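Local atomic coordinates of CheC-like superfamily protein (Shewanella oneidensis, PDB entry 3H2D), a protein that probably acts in bacterial chemotaxis signalling as a CheX-type member of the CheC-like phosphatase family. Residues B[13-18]-B[26-31]; B[60-65]-B[91-96]. All coordinates share one frame; numbering follows the deposited sequence.

Contact 1 (B[13-18]-B[26-31])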
loop_
_atom_site.group_PDB
_atom_site.type_symbol
_atom_site.label_atom_id
_atom_site.label_comp_id
_atom_site.label_asym_id
_atom_site.label_seq_id
_atom_site.Cartn_x
_atom_site.Cartn_y
_atom_site.Cartn_z
ATOM N N SER B 13 9.421 -12.755 11.960
ATOM C CA SER B 13 8.293 -13.400 11.322
ATOM C C SER B 13 8.587 -13.682 9.840
ATOM O O SER B 13 8.213 -14.739 9.356
ATOM C CB SER B 13 6.974 -12.602 11.508
ATOM O OG SER B 13 6.720 -12.441 12.894
ATOM N N LEU B 14 9.228 -12.742 9.141
ATOM C CA LEU B 14 9.569 -12.931 7.738
ATOM C C LEU B 14 10.569 -14.080 7.638
ATOM O O LEU B 14 10.443 -14.928 6.763
ATOM C CB LEU B 14 10.146 -11.647 7.116
ATOM C CG LEU B 14 10.542 -11.756 5.631
ATOM C CD1 LEU B 14 9.313 -12.064 4.679
ATOM C CD2 LEU B 14 11.315 -10.524 5.182
ATOM N N LEU B 15 11.561 -14.096 8.518
ATOM C CA LEU B 15 12.587 -15.142 8.462
ATOM C C LEU B 15 11.931 -16.496 8.755
ATOM O O LEU B 15 12.266 -17.507 8.131
ATOM C CB LEU B 15 13.742 -14.851 9.420
ATOM C CG LEU B 15 14.673 -13.675 9.116
ATOM C CD1 LEU B 15 15.832 -13.735 10.132
ATOM C CD2 LEU B 15 15.172 -13.680 7.653
ATOM N N ASN B 16 10.966 -16.526 9.659
ATOM C CA ASN B 16 10.162 -17.751 9.838
ATOM C C ASN B 16 9.501 -18.272 8.574
ATOM O O ASN B 16 9.588 -19.448 8.267
ATOM C CB ASN B 16 9.053 -17.546 10.888
ATOM C CG ASN B 16 9.560 -17.563 12.268
ATOM O OD1 ASN B 16 10.706 -17.921 12.514
ATOM N ND2 ASN B 16 8.720 -17.129 13.207
ATOM N N VAL B 17 8.819 -17.403 7.845
ATOM C CA VAL B 17 8.116 -17.812 6.639
ATOM C C VAL B 17 9.114 -18.257 5.546
ATOM O O VAL B 17 9.040 -19.376 5.042
ATOM C CB VAL B 17 7.186 -16.692 6.130
ATOM C CG1 VAL B 17 6.502 -17.100 4.841
ATOM C CG2 VAL B 17 6.124 -16.367 7.206
ATOM N N ILE B 18 10.091 -17.407 5.256
ATOM C CA ILE B 18 10.992 -17.622 4.121
ATOM C C ILE B 18 12.027 -18.712 4.403
ATOM O O ILE B 18 12.188 -19.661 3.622
ATOM C CB ILE B 18 11.643 -16.296 3.691
ATOM C CG1 ILE B 18 10.578 -15.246 3.397
ATOM C CG2 ILE B 18 12.525 -16.510 2.466
ATOM C CD1 ILE B 18 9.521 -15.657 2.352
ATOM N N LEU B 26 17.497 -15.942 3.796
ATOM C CA LEU B 26 17.679 -14.514 3.599
ATOM C C LEU B 26 18.686 -14.038 4.634
ATOM O O LEU B 26 18.589 -14.404 5.805
ATOM C CB LEU B 26 16.358 -13.780 3.792
ATOM C CG LEU B 26 15.370 -13.845 2.630
ATOM C CD1 LEU B 26 14.054 -13.206 3.059
ATOM C CD2 LEU B 26 15.910 -13.176 1.378
ATOM N N THR B 27 19.661 -13.240 4.241
ATOM C CA THR B 27 20.572 -12.672 5.234
ATOM C C THR B 27 20.190 -11.214 5.446
ATOM O O THR B 27 20.293 -10.423 4.518
ATOM C CB THR B 27 22.011 -12.777 4.795
ATOM O OG1 THR B 27 22.360 -14.157 4.674
ATOM C CG2 THR B 27 22.951 -12.112 5.829
ATOM N N PRO B 28 19.756 -10.868 6.670
ATOM C CA PRO B 28 19.354 -9.506 6.980
ATOM C C PRO B 28 20.521 -8.570 7.058
ATOM O O PRO B 28 21.645 -8.985 7.393
ATOM C CB PRO B 28 18.670 -9.627 8.334
ATOM C CG PRO B 28 19.037 -10.935 8.898
ATOM C CD PRO B 28 19.653 -11.772 7.835
ATOM N N GLY B 29 20.279 -7.334 6.669
ATOM C CA GLY B 29 21.206 -6.247 6.886
ATOM C C GLY B 29 20.874 -5.597 8.228
ATOM O O GLY B 29 20.193 -6.183 9.051
ATOM N N LYS B 30 21.407 -4.407 8.453
ATOM C CA LYS B 30 21.198 -3.707 9.713
ATOM C C LYS B 30 19.989 -2.794 9.534
ATOM O O LYS B 30 19.848 -2.185 8.480
ATOM C CB LYS B 30 22.430 -2.917 10.121
ATOM C CG LYS B 30 23.499 -3.801 10.761
ATOM N N PRO B 31 19.080 -2.773 10.517
ATOM C CA PRO B 31 17.964 -1.826 10.461
ATOM C C PRO B 31 18.474 -0.403 10.456
ATOM O O PRO B 31 19.382 -0.090 11.228
ATOM C CB PRO B 31 17.183 -2.098 11.758
ATOM C CG PRO B 31 17.605 -3.438 12.185
ATOM C CD PRO B 31 18.987 -3.665 11.679
#
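L26 lays its CD1 methyl against the beta-branch of I18, where CG2 is the nearest carbon at 3.7 Å and CB and CG1 follow at 4.0 Å, so that a single methyl touches three atoms of the isoleucine. The CG of L26 also lies 3.9 Å from I18 CG2, and the two side chains meet at a slant instead of running alongside each other. I18 holds CG2 anti to its backbone N (chi1 -55° for the CG1 branch), and this turns the short branch to L26 while CD1 leads away from L26, toward helix 84-107. L15, one turn back on the helix, approaches L26 nearer its backbone: L15 CD2 sits 4.0 Å from L26 CB and equally far from L26 O. The other methyl of L15 reaches further along the chain to the proline ring, with CD1 4.4 Å from P28 CG. Helix 8-21 leads through a short turn into strand 27-33, an edge strand of the antiparallel sheet within this chain, paired with 135-142, and the helix packs against the start of that strand. L14 adds a looser contact, its CD2 4.4 Å from L26 CD1. F140 of the neighbouring strand lies against L14, L15 and P28, and L66 of helix 64-75 touches L26. No hydrogen bond crosses between 13-18 and 26-31; the strand instead spends its backbone groups on 135-142, T27 pairing with T141 and G29 with P139.

Contact 2 (B[60-65]-B[91-96])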
loop_
_atom_site.group_PDB
_atom_site.type_symbol
_atom_site.label_atom_id
_atom_site.label_comp_id
_atom_site.label_asym_id
_atom_site.label_seq_id
_atom_site.Cartn_x
_atom_site.Cartn_y
_atom_site.Cartn_z
ATOM N N ILE B 60 6.693 -4.954 2.445
ATOM C CA ILE B 60 7.675 -6.001 2.210
ATOM C C ILE B 60 7.867 -6.029 0.693
ATOM O O ILE B 60 6.961 -6.353 -0.027
ATOM C CB ILE B 60 7.183 -7.382 2.684
ATOM C CG1 ILE B 60 6.699 -7.353 4.137
ATOM C CG2 ILE B 60 8.261 -8.467 2.547
ATOM C CD1 ILE B 60 5.900 -8.669 4.505
ATOM N N THR B 61 9.079 -5.766 0.248
ATOM C CA THR B 61 9.371 -5.581 -1.170
ATOM C C THR B 61 10.355 -6.642 -1.611
ATOM O O THR B 61 11.288 -6.916 -0.859
ATOM C CB THR B 61 9.953 -4.171 -1.383
ATOM O OG1 THR B 61 8.954 -3.189 -1.010
ATOM C CG2 THR B 61 10.404 -3.941 -2.861
ATOM N N PHE B 62 10.117 -7.239 -2.783
ATOM C CA PHE B 62 10.935 -8.315 -3.349
ATOM C C PHE B 62 11.355 -8.027 -4.798
ATOM O O PHE B 62 10.539 -7.546 -5.600
ATOM C CB PHE B 62 10.182 -9.651 -3.402
ATOM C CG PHE B 62 9.642 -10.149 -2.085
ATOM C CD1 PHE B 62 8.366 -9.787 -1.676
ATOM C CD2 PHE B 62 10.372 -11.017 -1.282
ATOM C CE1 PHE B 62 7.850 -10.273 -0.460
ATOM C CE2 PHE B 62 9.844 -11.514 -0.089
ATOM C CZ PHE B 62 8.579 -11.144 0.299
ATOM N N GLU B 63 12.583 -8.406 -5.175
ATOM C CA GLU B 63 12.943 -8.508 -6.586
ATOM C C GLU B 63 12.295 -9.724 -7.201
ATOM O O GLU B 63 12.022 -10.697 -6.508
ATOM C CB GLU B 63 14.483 -8.561 -6.770
ATOM C CG GLU B 63 15.075 -7.205 -6.515
ATOM C CD GLU B 63 16.571 -7.174 -6.482
ATOM O OE1 GLU B 63 17.191 -8.239 -6.284
ATOM O OE2 GLU B 63 17.117 -6.052 -6.608
ATOM N N GLN B 64 12.051 -9.665 -8.501
ATOM C CA GLN B 64 11.321 -10.714 -9.193
ATOM C C GLN B 64 11.942 -12.085 -9.042
ATOM O O GLN B 64 11.222 -13.066 -8.811
ATOM C CB GLN B 64 11.169 -10.378 -10.671
ATOM C CG GLN B 64 10.487 -11.493 -11.453
ATOM C CD GLN B 64 10.030 -11.093 -12.828
ATOM O OE1 GLN B 64 9.397 -10.077 -13.008
ATOM N NE2 GLN B 64 10.351 -11.932 -13.823
ATOM N N LYS B 65 13.259 -12.212 -9.255
ATOM C CA LYS B 65 13.864 -13.576 -9.212
ATOM C C LYS B 65 13.721 -14.214 -7.797
ATOM O O LYS B 65 13.485 -15.430 -7.645
ATOM C CB LYS B 65 15.329 -13.528 -9.656
ATOM C CG LYS B 65 15.986 -14.883 -9.813
ATOM C CD LYS B 65 17.488 -14.720 -9.958
ATOM C CE LYS B 65 18.215 -16.028 -10.098
ATOM N NZ LYS B 65 18.003 -16.630 -11.468
ATOM N N GLY B 91 0.542 -11.548 -0.862
ATOM C CA GLY B 91 -0.511 -11.149 0.069
ATOM C C GLY B 91 -0.532 -12.040 1.281
ATOM O O GLY B 91 -0.615 -11.550 2.407
ATOM N N GLU B 92 -0.429 -13.346 1.070
ATOM C CA GLU B 92 -0.423 -14.304 2.191
ATOM C C GLU B 92 0.832 -14.196 3.026
ATOM O O GLU B 92 0.755 -14.241 4.241
ATOM C CB GLU B 92 -0.617 -15.753 1.720
ATOM C CG GLU B 92 -2.030 -16.049 1.242
ATOM C CD GLU B 92 -3.078 -15.732 2.345
ATOM O OE1 GLU B 92 -2.811 -16.028 3.534
ATOM O OE2 GLU B 92 -4.137 -15.138 2.039
ATOM N N ILE B 93 1.973 -13.994 2.395
ATOM C CA ILE B 93 3.208 -13.739 3.147
ATOM C C ILE B 93 3.050 -12.491 3.988
ATOM O O ILE B 93 3.433 -12.458 5.182
ATOM C CB ILE B 93 4.464 -13.596 2.207
ATOM C CG1 ILE B 93 4.759 -14.949 1.549
ATOM C CG2 ILE B 93 5.668 -13.065 2.984
ATOM C CD1 ILE B 93 5.857 -14.884 0.493
ATOM N N THR B 94 2.474 -11.443 3.391
ATOM C CA THR B 94 2.254 -10.194 4.128
ATOM C C THR B 94 1.375 -10.408 5.374
ATOM O O THR B 94 1.683 -9.879 6.489
ATOM C CB THR B 94 1.623 -9.123 3.215
ATOM O OG1 THR B 94 2.489 -8.887 2.113
ATOM C CG2 THR B 94 1.417 -7.824 3.955
ATOM N N ASN B 95 0.286 -11.164 5.201
ATOM C CA ASN B 95 -0.583 -11.458 6.333
ATOM C C ASN B 95 0.152 -12.248 7.422
ATOM O O ASN B 95 -0.048 -11.983 8.613
ATOM C CB ASN B 95 -1.795 -12.283 5.922
ATOM C CG ASN B 95 -2.949 -11.462 5.491
ATOM O OD1 ASN B 95 -3.147 -10.332 5.948
ATOM N ND2 ASN B 95 -3.769 -12.053 4.568
HETATM N N MSE B 96 0.986 -13.219 7.038
HETATM C CA MSE B 96 1.688 -14.020 8.051
HETATM C C MSE B 96 2.799 -13.249 8.768
HETATM O O MSE B 96 2.988 -13.443 9.961
HETATM C CB MSE B 96 2.256 -15.325 7.450
HETATM C CG MSE B 96 1.205 -16.219 6.936
HETATM SE SE MSE B 96 2.047 -17.919 6.378
HETATM C CE MSE B 96 2.707 -17.345 4.677
#
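I60 sends its CD1 methyl to the backbone of the helix at T94, stopping 4.0 Å from T94 CA and 4.2 Å from T94 OG1. The two side chains pass each other in opposite directions, so the end of the isoleucine rests beside the root of the threonine. With chi2 at 167° the I60 side chain is extended from CA to CD1, which gives it the length to span the gap between strand and helix. Two residues along the strand, F62 also directs its CB to the helix and meets I93 with the far end of its ring: CZ lies 4.4 Å from I93 CG2, and that methyl stands at the ring edge, near the ring plane.

Around this first shell, V67 and I70 of helix 64-75 and V43 of the adjacent strand pack on F62, while I70 also bears on I93. The strand itself is fixed in the sheet, I60 being hydrogen-bonded through its backbone to G45 and T61 to F148. I47 of strand 43-51 touches T94. The contact thus seats helix 84-107, within the CheX family region, on one face of the antiparallel sheet. T94 OG1, though buried, is hydrogen-bonded to V90 O one turn earlier in its own helix, so its polarity is met inside the helix. What passes between 60-65 and 91-96 is therefore van der Waals contact, with no hydrogen bond between the segments to set its geometry.

Contacts 1 and 2 both lie in the interior and seat a helix on the same antiparallel sheet, but at different strands: 13-18 meets the start of the edge strand 27-33 and L26 just before it, whereas 91-96 meets the inner strand 54-62. Contact 1 is the larger, burying 203 Å² against 138 Å², and is made by aliphatic chains and a proline, part of it reaching partly exposed residues. In contact 2 all four touching residues are buried, and it brings in an aromatic ring and a threonine. The two join directly through their helices, where V17 CG1 lies 3.8 Å from the selenomethionine methyl M96 CE and L14 CD1 lies 4.1 Å from I93 CG2.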